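Local coordinates for protein aldehyde dehydrogenase (Trypanosoma brucei, PDB 5MYP) that probably oxidises aldehydes to carboxylic acids with NAD+ as cofactor, at residues C24-F28 with P117-V121; V42-L46 with L138-A143. All blocks are in the same frame, centred on the assembly; numbering follows the deposited sequence. Where two conformers were deposited one is given.

Interaction 1: C24-F28 with P117-V121; sequences CREAF and PLGVV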
ATOM      1  N   CYS A  24     -10.148  -4.698  21.814  1.00 13.32           N
ATOM      2  CA  CYS A  24      -8.910  -4.908  21.051  1.00 13.14           C
ATOM      3  C   CYS A  24      -8.067  -3.634  20.928  1.00 13.14           C
ATOM      4  O   CYS A  24      -6.841  -3.683  21.023  1.00 13.04           O
ATOM      5  CB  CYS A  24      -9.225  -5.489  19.663  1.00 12.87           C
ATOM      6  SG  CYS A  24      -9.946  -7.151  19.707  1.00 12.81           S
ATOM      7  N   ARG A  25      -8.738  -2.502  20.724  1.00 13.19           N
ATOM      8  CA  ARG A  25      -8.102  -1.177  20.679  1.00 13.26           C
ATOM      9  C   ARG A  25      -7.408  -0.849  22.003  1.00 13.33           C
ATOM     10  O   ARG A  25      -6.231  -0.479  22.020  1.00 12.93           O
ATOM     11  CB  ARG A  25      -9.160  -0.115  20.338  1.00 13.32           C
ATOM     12  CG  ARG A  25      -8.713   1.340  20.371  1.00 13.46           C
ATOM     13  CD  ARG A  25      -7.674   1.661  19.323  1.00 13.49           C
ATOM     14  NE  ARG A  25      -8.143   1.411  17.964  1.00 13.53           N
ATOM     15  CZ  ARG A  25      -7.374   1.486  16.881  1.00 13.41           C
ATOM     16  NH1 ARG A  25      -6.088   1.815  16.978  1.00 13.40           N
ATOM     17  NH2 ARG A  25      -7.894   1.229  15.683  1.00 13.54           N
ATOM     18  N   GLU A  26      -8.147  -0.992  23.101  0.50 13.41           N
ATOM     19  CA  GLU A  26      -7.614  -0.762  24.446  0.50 13.49           C
ATOM     20  C   GLU A  26      -6.439  -1.696  24.759  0.50 13.35           C
ATOM     21  O   GLU A  26      -5.440  -1.262  25.342  0.50 13.21           O
ATOM     22  CB  GLU A  26      -8.727  -0.921  25.490  0.50 13.74           C
ATOM     23  CG  GLU A  26      -8.264  -0.798  26.933  0.50 14.06           C
ATOM     24  CD  GLU A  26      -7.939   0.626  27.341  0.50 14.19           C
ATOM     25  OE1 GLU A  26      -8.131   1.547  26.513  0.50 14.25           O
ATOM     26  OE2 GLU A  26      -7.496   0.820  28.496  0.50 14.26           O
ATOM     27  N   ALA A  27      -6.557  -2.961  24.351  1.00 13.18           N
ATOM     28  CA  ALA A  27      -5.481  -3.951  24.522  1.00 12.98           C
ATOM     29  C   ALA A  27      -4.204  -3.533  23.786  1.00 12.79           C
ATOM     30  O   ALA A  27      -3.113  -3.573  24.364  1.00 12.54           O
ATOM     31  CB  ALA A  27      -5.944  -5.328  24.047  1.00 13.04           C
ATOM     32  N   PHE A  28      -4.349  -3.107  22.532  1.00 12.57           N
ATOM     33  CA  PHE A  28      -3.217  -2.569  21.779  1.00 12.64           C
ATOM     34  C   PHE A  28      -2.585  -1.385  22.504  1.00 12.51           C
ATOM     35  O   PHE A  28      -1.377  -1.364  22.703  1.00 12.13           O
ATOM     36  CB  PHE A  28      -3.602  -2.127  20.365  1.00 12.52           C
ATOM     37  CG  PHE A  28      -2.463  -1.472  19.636  1.00 12.68           C
ATOM     38  CD1 PHE A  28      -1.442  -2.250  19.106  1.00 12.65           C
ATOM     39  CD2 PHE A  28      -2.369  -0.079  19.539  1.00 12.71           C
ATOM     40  CE1 PHE A  28      -0.363  -1.663  18.465  1.00 12.82           C
ATOM     41  CE2 PHE A  28      -1.290   0.513  18.899  1.00 12.87           C
ATOM     42  CZ  PHE A  28      -0.282  -0.282  18.361  1.00 12.78           C
ATOM     43  N   PRO A 117       4.316  -1.340  15.147  1.00 13.08           N
ATOM     44  CA  PRO A 117       2.948  -1.824  14.918  1.00 12.89           C
ATOM     45  C   PRO A 117       1.994  -0.722  14.449  1.00 12.35           C
ATOM     46  O   PRO A 117       2.249   0.454  14.693  1.00 12.23           O
ATOM     47  CB  PRO A 117       2.515  -2.343  16.294  1.00 12.95           C
ATOM     48  CG  PRO A 117       3.774  -2.579  17.045  1.00 13.09           C
ATOM     49  CD  PRO A 117       4.756  -1.575  16.533  1.00 13.14           C
ATOM     50  N   LEU A 118       0.911  -1.125  13.793  1.00 11.93           N
ATOM     51  CA  LEU A 118      -0.113  -0.199  13.301  1.00 11.79           C
ATOM     52  C   LEU A 118      -1.219   0.061  14.331  1.00 11.39           C
ATOM     53  O   LEU A 118      -1.626   1.203  14.531  1.00 11.36           O
ATOM     54  CB  LEU A 118      -0.734  -0.737  12.011  1.00 12.05           C
ATOM     55  CG  LEU A 118       0.203  -0.791  10.805  1.00 12.29           C
ATOM     56  CD1 LEU A 118      -0.432  -1.594   9.678  1.00 12.41           C
ATOM     57  CD2 LEU A 118       0.586   0.607  10.334  1.00 12.50           C
ATOM     58  N   GLY A 119      -1.698  -1.001  14.973  1.00 10.98           N
ATOM     59  CA  GLY A 119      -2.805  -0.907  15.922  1.00 10.68           C
ATOM     60  C   GLY A 119      -3.684  -2.133  15.881  1.00 10.37           C
ATOM     61  O   GLY A 119      -3.225  -3.223  16.223  1.00 10.39           O
ATOM     62  N   VAL A 120      -4.941  -1.958  15.474  1.00  9.89           N
ATOM     63  CA  VAL A 120      -5.883  -3.069  15.331  1.00  9.70           C
ATOM     64  C   VAL A 120      -6.082  -3.384  13.850  1.00  9.64           C
ATOM     65  O   VAL A 120      -6.382  -2.486  13.050  1.00  9.52           O
ATOM     66  CB  VAL A 120      -7.251  -2.782  15.996  1.00  9.64           C
ATOM     67  CG1 VAL A 120      -8.082  -4.057  16.084  1.00  9.60           C
ATOM     68  CG2 VAL A 120      -7.054  -2.194  17.388  1.00  9.66           C
ATOM     69  N   VAL A 121      -5.909  -4.657  13.499  1.00  9.50           N
ATOM     70  CA  VAL A 121      -6.064  -5.140  12.130  1.00  9.58           C
ATOM     71  C   VAL A 121      -7.365  -5.931  12.014  1.00  9.68           C
ATOM     72  O   VAL A 121      -7.648  -6.785  12.858  1.00  9.85           O
ATOM     73  CB  VAL A 121      -4.878  -6.045  11.722  1.00  9.55           C
ATOM     74  CG1 VAL A 121      -5.075  -6.617  10.319  1.00  9.58           C
ATOM     75  CG2 VAL A 121      -3.566  -5.271  11.826  1.00  9.60           C
TER

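Interaction 2: V42-L46 with L138-A143; sequences VLRSL and LLGALA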
ATOM      1  N   VAL A  42       1.888 -15.827  21.774  1.00 17.82           N
ATOM      2  CA  VAL A  42       0.649 -15.885  20.987  1.00 17.96           C
ATOM      3  C   VAL A  42       0.811 -16.751  19.733  1.00 17.92           C
ATOM      4  O   VAL A  42      -0.073 -17.552  19.414  1.00 17.61           O
ATOM      5  CB  VAL A  42       0.155 -14.468  20.599  1.00 18.21           C
ATOM      6  CG1 VAL A  42      -0.975 -14.515  19.584  1.00 18.51           C
ATOM      7  CG2 VAL A  42      -0.295 -13.709  21.834  1.00 18.49           C
ATOM      8  N   LEU A  43       1.930 -16.582  19.030  1.00 18.05           N
ATOM      9  CA  LEU A  43       2.220 -17.396  17.848  1.00 18.29           C
ATOM     10  C   LEU A  43       2.354 -18.875  18.194  1.00 18.36           C
ATOM     11  O   LEU A  43       1.782 -19.715  17.506  1.00 18.07           O
ATOM     12  CB  LEU A  43       3.472 -16.896  17.123  1.00 18.42           C
ATOM     13  CG  LEU A  43       3.336 -15.523  16.443  1.00 18.59           C
ATOM     14  CD1 LEU A  43       4.694 -15.100  15.913  1.00 18.78           C
ATOM     15  CD2 LEU A  43       2.292 -15.525  15.325  1.00 18.72           C
ATOM     16  N   ARG A  44       3.102 -19.182  19.255  0.70 19.01           N
ATOM     17  CA  ARG A  44       3.231 -20.568  19.742  0.70 19.54           C
ATOM     18  C   ARG A  44       1.878 -21.173  20.135  0.70 18.73           C
ATOM     19  O   ARG A  44       1.626 -22.350  19.884  0.70 18.28           O
ATOM     20  CB  ARG A  44       4.193 -20.654  20.933  0.70 20.85           C
ATOM     21  CG  ARG A  44       5.666 -20.543  20.551  0.70 22.18           C
ATOM     22  CD  ARG A  44       6.590 -21.006  21.671  0.70 23.39           C
ATOM     23  NE  ARG A  44       6.134 -20.611  23.008  0.70 24.27           N
ATOM     24  CZ  ARG A  44       6.510 -19.519  23.684  0.70 25.18           C
ATOM     25  NH1 ARG A  44       7.389 -18.640  23.189  0.70 25.74           N
ATOM     26  NH2 ARG A  44       5.999 -19.305  24.896  0.70 25.51           N
ATOM     27  N   SER A  45       1.003 -20.361  20.757  0.50 18.10           N
ATOM     28  CA  SER A  45      -0.360 -20.788  21.128  0.50 17.72           C
ATOM     29  C   SER A  45      -1.237 -21.049  19.906  0.50 17.42           C
ATOM     30  O   SER A  45      -2.040 -21.981  19.911  0.50 17.47           O
ATOM     31  CB  SER A  45      -1.036 -19.749  22.026  0.50 17.64           C
ATOM     32  OG  SER A  45      -0.241 -19.455  23.159  0.50 17.42           O
ATOM     33  N   LEU A  46      -1.088 -20.231  18.864  1.00 17.05           N
ATOM     34  CA  LEU A  46      -1.790 -20.459  17.590  1.00 16.61           C
ATOM     35  C   LEU A  46      -1.257 -21.694  16.846  1.00 16.30           C
ATOM     36  O   LEU A  46      -2.021 -22.387  16.181  1.00 15.75           O
ATOM     37  CB  LEU A  46      -1.753 -19.212  16.697  1.00 16.46           C
ATOM     38  CG  LEU A  46      -2.655 -18.074  17.178  1.00 16.50           C
ATOM     39  CD1 LEU A  46      -2.386 -16.785  16.419  1.00 16.45           C
ATOM     40  CD2 LEU A  46      -4.127 -18.447  17.081  1.00 16.68           C
ATOM     41  N   LEU A 138      -3.853 -13.388  10.048  1.00 12.06           N
ATOM     42  CA  LEU A 138      -3.830 -13.136  11.491  1.00 11.79           C
ATOM     43  C   LEU A 138      -2.437 -13.344  12.095  1.00 11.70           C
ATOM     44  O   LEU A 138      -1.958 -12.498  12.847  1.00 11.51           O
ATOM     45  CB  LEU A 138      -4.852 -14.022  12.212  1.00 11.75           C
ATOM     46  CG  LEU A 138      -4.930 -13.889  13.737  1.00 11.72           C
ATOM     47  CD1 LEU A 138      -5.329 -12.472  14.137  1.00 11.74           C
ATOM     48  CD2 LEU A 138      -5.892 -14.916  14.309  1.00 11.67           C
ATOM     49  N   LEU A 139      -1.796 -14.465  11.762  1.00 11.67           N
ATOM     50  CA  LEU A 139      -0.448 -14.766  12.266  1.00 11.78           C
ATOM     51  C   LEU A 139       0.523 -13.622  11.972  1.00 11.54           C
ATOM     52  O   LEU A 139       1.269 -13.190  12.853  1.00 11.36           O
ATOM     53  CB  LEU A 139       0.084 -16.067  11.662  1.00 12.20           C
ATOM     54  CG  LEU A 139      -0.592 -17.356  12.126  1.00 12.46           C
ATOM     55  CD1 LEU A 139      -0.221 -18.508  11.206  1.00 12.69           C
ATOM     56  CD2 LEU A 139      -0.223 -17.663  13.568  1.00 12.80           C
ATOM     57  N   GLY A 140       0.480 -13.128  10.736  1.00 11.13           N
ATOM     58  CA  GLY A 140       1.278 -11.981  10.323  1.00 10.96           C
ATOM     59  C   GLY A 140       0.988 -10.703  11.095  1.00 10.63           C
ATOM     60  O   GLY A 140       1.910 -10.003  11.502  1.00 10.44           O
ATOM     61  N   ALA A 141      -0.294 -10.404  11.290  1.00 10.48           N
ATOM     62  CA  ALA A 141      -0.706  -9.206  12.035  1.00 10.34           C
ATOM     63  C   ALA A 141      -0.213  -9.241  13.486  1.00 10.21           C
ATOM     64  O   ALA A 141       0.247  -8.231  14.009  1.00 10.11           O
ATOM     65  CB  ALA A 141      -2.221  -9.040  11.991  1.00 10.32           C
ATOM     66  N   LEU A 142      -0.295 -10.415  14.114  1.00 10.12           N
ATOM     67  CA  LEU A 142       0.145 -10.583  15.498  1.00 10.07           C
ATOM     68  C   LEU A 142       1.673 -10.591  15.628  1.00 10.05           C
ATOM     69  O   LEU A 142       2.213 -10.096  16.623  1.00  9.71           O
ATOM     70  CB  LEU A 142      -0.456 -11.856  16.098  1.00 10.11           C
ATOM     71  CG  LEU A 142      -1.990 -11.875  16.178  1.00 10.13           C
ATOM     72  CD1 LEU A 142      -2.511 -13.260  16.512  1.00 10.12           C
ATOM     73  CD2 LEU A 142      -2.508 -10.844  17.176  1.00 10.15           C
ATOM     74  N   ALA A 143       2.364 -11.126  14.619  1.00 10.10           N
ATOM     75  CA  ALA A 143       3.835 -11.074  14.564  1.00 10.26           C
ATOM     76  C   ALA A 143       4.370  -9.636  14.549  1.00 10.40           C
ATOM     77  O   ALA A 143       5.436  -9.361  15.118  1.00 10.27           O
ATOM     78  CB  ALA A 143       4.349 -11.840  13.350  1.00 10.35           C
TER

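Interaction 1: C24-F28 with P117-V121
Arg25 lays one face of its guanidinium over the CG2 methyl of Val120. Its CB lies 4.2 Å from Val120 CG2. The chain leaves the helix with CG anti to the backbone N (chi1 175°), then bends at chi2 and again at chi3, and this folds the guanidinium back over the valine. NE comes within 3.8 Å of Val120 CG2, and CZ sits closer, 3.7 Å from the same methyl, which lies under the centre of the guanidinium plane. At the tip NH2 is still 3.9 Å from Val120 CG2 and donates to the Arg193 carbonyl, while NH1 forms a salt bridge with Asp195. Asp195 also accepts from the Val120 backbone N, tying arginine and strand to one carboxylate. Here helix 16-29 packs against strand 110-124 where it resumes at Val120 after a short break, in the mixed, largely parallel sheet of the Rossmann-like domain that binds NAD in this family. Three residues on, Phe28 lays a ring face on Gly119, whose CA stands 3.4 Å from the ring centroid and 5° off the normal, a CH-pi contact. Pro117 CB meets the same ring in its plane, at the edge, 3.7 Å from Phe28 CE1.

Interaction 2: V42-L46 with L138-A143
Leu138 touches helix 36-52 lightly: its CD2 comes no closer than 4.5 Å to Leu46 CD1, and the side chain also touches Ala148, Ile150 and Val176 of the sheet. Leu139 does more. With CG anti to its carbonyl carbon (chi1 -70°), the side chain sends the CD2 methyl between two leucines of the facing helix. That methyl lies 3.7 Å from Leu43 CD2, the two side chains crossing at a slant, and about as far from Leu46 CD1, where they slide past each other in opposite directions. Leu43 CD2 also rests 3.6 Å from the Leu139 carbonyl O, an oxygen already engaged by the backbone N of Ala143 in the helix. A turn further along comes Leu142, and its CD1 is the meeting point for two partners: Leu46 CD1 at 3.5 Å and Val42 CG1 at 3.7 Å, both side chains crossing it at about a right angle. Last is Ala143, whose CB has Leu43 CD1 against it at 4.2 Å. No hydrogen bond spans the contact; the side chains that meet are all apolar. Beyond the segments, Ile88 and Met91 of helix 69-95 pack on Leu43, and Val84 on Leu139; Val171 covers Val42 and Leu46. The axes of segments 42-46 and 138-143 approach to 10.4 Å with their N-to-C directions at 161°, a nearly antiparallel helix pair. It joins an N-terminal helix to the helix that follows strand 110-124 on the flank of a Rossmann-like alpha/beta domain.

Overall arrangement
From the N terminus the chain runs through helix 16-29 and then helix 36-52 before it passes helices 54-65 and 69-95 and enters the sheet. At strand 110-124 it returns to helix 16-29, and interaction 1 closes the first loop, 88 residues long. Helix 132-143 follows, and interaction 2 closes a second loop of 91 residues back to helix 36-52. Since the four segments alternate along the sequence, the two loops cross rather than nest. Together they bind two successive N-terminal helices to a successive strand and helix of one alpha/beta unit. Their centres are about 14 Å apart, and Val121 CG2 packs 4.0 Å from Ala141 CB where they touch.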